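Local coordinates for domain of unknown function (Pectobacterium atrosepticum SCRI1043, PDB 3CJL), which is of unknown function, belongs to the DUF3861 family and pairs with a second copy of itself in the crystal assembly, at residues A[55-59]-A[78-82]. Sequence-based numbering, arbitrary orientation.
With EDO (1,2-ethanediol), chain C.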
loop_
_atom_site.group_PDB
_atom_site.type_symbol
_atom_site.label_atom_id
_atom_site.label_comp_id
_atom_site.label_asym_id
_atom_site.label_seq_id
_atom_site.Cartn_x
_atom_site.Cartn_y
_atom_site.Cartn_z
ATOM N N LEU A 55 -2.918 1.441 -0.510
ATOM C CA LEU A 55 -3.086 2.532 -1.486
ATOM C C LEU A 55 -2.464 3.895 -1.063
ATOM O O LEU A 55 -1.846 4.580 -1.877
ATOM C CB LEU A 55 -4.577 2.720 -1.738
ATOM C CG LEU A 55 -5.051 3.712 -2.782
ATOM C CD1 LEU A 55 -4.589 3.258 -4.141
ATOM C CD2 LEU A 55 -6.565 3.809 -2.704
ATOM N N LYS A 56 -2.683 4.302 0.189
ATOM C CA LYS A 56 -2.099 5.532 0.717
ATOM C C LYS A 56 -0.572 5.433 0.841
ATOM O O LYS A 56 0.122 6.398 0.576
ATOM C CB LYS A 56 -2.697 5.921 2.075
ATOM C CG LYS A 56 -4.207 6.127 2.148
ATOM C CD LYS A 56 -4.838 6.914 1.005
ATOM C CE LYS A 56 -4.536 8.361 1.051
ATOM N NZ LYS A 56 -5.368 9.066 -0.013
ATOM N N LEU A 57 -0.051 4.274 1.233
ATOM C CA LEU A 57 1.398 4.071 1.296
ATOM C C LEU A 57 2.027 4.172 -0.081
ATOM O O LEU A 57 2.917 4.975 -0.266
ATOM C CB LEU A 57 1.772 2.725 1.930
ATOM C CG LEU A 57 1.641 2.620 3.451
ATOM C CD1 LEU A 57 1.885 1.172 3.899
ATOM C CD2 LEU A 57 2.590 3.603 4.158
ATOM N N PHE A 58 1.558 3.391 -1.055
ATOM C CA PHE A 58 2.202 3.423 -2.375
ATOM C C PHE A 58 1.871 4.695 -3.160
ATOM O O PHE A 58 2.734 5.204 -3.855
ATOM C CB PHE A 58 2.093 2.067 -3.134
ATOM C CG PHE A 58 1.052 1.993 -4.212
ATOM C CD1 PHE A 58 1.321 2.496 -5.477
ATOM C CD2 PHE A 58 -0.134 1.283 -4.013
ATOM C CE1 PHE A 58 0.391 2.402 -6.493
ATOM C CE2 PHE A 58 -1.073 1.155 -5.038
ATOM C CZ PHE A 58 -0.810 1.723 -6.276
ATOM N N GLY A 59 0.678 5.257 -2.956
ATOM C CA GLY A 59 0.267 6.505 -3.590
ATOM C C GLY A 59 1.059 7.732 -3.170
ATOM O O GLY A 59 1.386 8.571 -3.998
ATOM N N PHE A 78 -3.936 5.957 -12.581
ATOM C CA PHE A 78 -3.982 5.970 -11.134
ATOM C C PHE A 78 -4.896 7.092 -10.596
ATOM O O PHE A 78 -5.683 6.878 -9.686
ATOM C CB PHE A 78 -2.586 6.108 -10.520
ATOM C CG PHE A 78 -2.600 5.970 -9.033
ATOM C CD1 PHE A 78 -2.892 4.732 -8.452
ATOM C CD2 PHE A 78 -2.400 7.077 -8.203
ATOM C CE1 PHE A 78 -2.953 4.591 -7.058
ATOM C CE2 PHE A 78 -2.451 6.946 -6.803
ATOM C CZ PHE A 78 -2.718 5.706 -6.233
ATOM N N ARG A 79 -4.762 8.284 -11.155
ATOM C CA ARG A 79 -5.648 9.386 -10.830
ATOM C C ARG A 79 -7.112 9.062 -11.157
ATOM O O ARG A 79 -7.992 9.395 -10.386
ATOM C CB ARG A 79 -5.221 10.656 -11.568
ATOM C CG ARG A 79 -5.963 11.881 -11.065
ATOM C CD ARG A 79 -5.247 13.197 -11.429
ATOM N NE ARG A 79 -5.953 14.353 -10.875
ATOM C CZ ARG A 79 -7.089 14.838 -11.373
ATOM N NH1 ARG A 79 -7.679 14.298 -12.443
ATOM N NH2 ARG A 79 -7.653 15.883 -10.806
ATOM N N ALA A 80 -7.358 8.413 -12.293
ATOM C CA ALA A 80 -8.707 8.012 -12.681
ATOM C C ALA A 80 -9.286 6.996 -11.693
ATOM O O ALA A 80 -10.469 7.040 -11.363
ATOM C CB ALA A 80 -8.716 7.443 -14.105
ATOM N N PHE A 81 -8.438 6.086 -11.228
ATOM C CA PHE A 81 -8.819 5.104 -10.222
ATOM C C PHE A 81 -9.171 5.815 -8.902
ATOM O O PHE A 81 -10.195 5.516 -8.276
ATOM C CB PHE A 81 -7.677 4.100 -10.035
ATOM C CG PHE A 81 -7.890 3.127 -8.925
ATOM C CD1 PHE A 81 -8.788 2.081 -9.070
ATOM C CD2 PHE A 81 -7.199 3.256 -7.738
ATOM C CE1 PHE A 81 -8.971 1.160 -8.043
ATOM C CE2 PHE A 81 -7.386 2.348 -6.711
ATOM C CZ PHE A 81 -8.278 1.298 -6.867
HETATM N N MSE A 82 -8.334 6.768 -8.505
HETATM C CA MSE A 82 -8.570 7.542 -7.286
HETATM C C MSE A 82 -9.858 8.338 -7.360
HETATM O O MSE A 82 -10.585 8.402 -6.383
HETATM C CB MSE A 82 -7.425 8.511 -7.005
HETATM C CG MSE A 82 -6.118 7.863 -6.540
HETATM SE SE MSE A 82 -6.297 6.701 -5.028
HETATM C CE MSE A 82 -7.165 7.953 -3.797
HETATM C C1 EDO C . -10.624 8.482 -0.251
HETATM O O1 EDO C . -11.321 7.303 -0.685
HETATM C C2 EDO C . -9.189 8.467 -0.778
HETATM O O2 EDO C . -8.459 9.616 -0.309
#
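L55 and F78 form the tight centre of this contact, a worked example of two widely spaced helices bridged mainly by large side chains. Segments 55-59 and 78-82, on helices 45-64 and 75-86, run roughly antiparallel at 150°, their axes approaching to 13.1 Å. The fork of L55 serves three residues. Its CD1 meets the rim of the F78 ring near the ring plane, 3.6 Å from F78 CE1, and also lies in plane at the edge of F81, 3.9 Å from F81 CE2. The other branch, CD2, reaches tip to tip toward the selenium of selenomethionine M82, 3.7 Å from SE. With CG anti to the backbone N (chi1 -174°), F78 extends toward helix 45-64, its CZ 4.1 Å from G59 CA. F58 approaches from the opposite direction, its CZ 3.7 Å from F78 CE1, the two ring planes inclined at 53°. M82 CG lies over a face of the F78 ring.

The polar margin is looser. K56 NZ comes no nearer than 4.3 Å to M82 CE; it donates instead to a 1,2-ethanediol, probably from the crystallisation liquor, and forms a salt bridge with D28. F58 meets F58 of the second subunit, and F81 stacks on its F74, so the contact also lies at the dimer interface. Cohesion between these segments is apolar and aromatic, as expected of hydrophobic burial, while the lysine's charge is answered by D28.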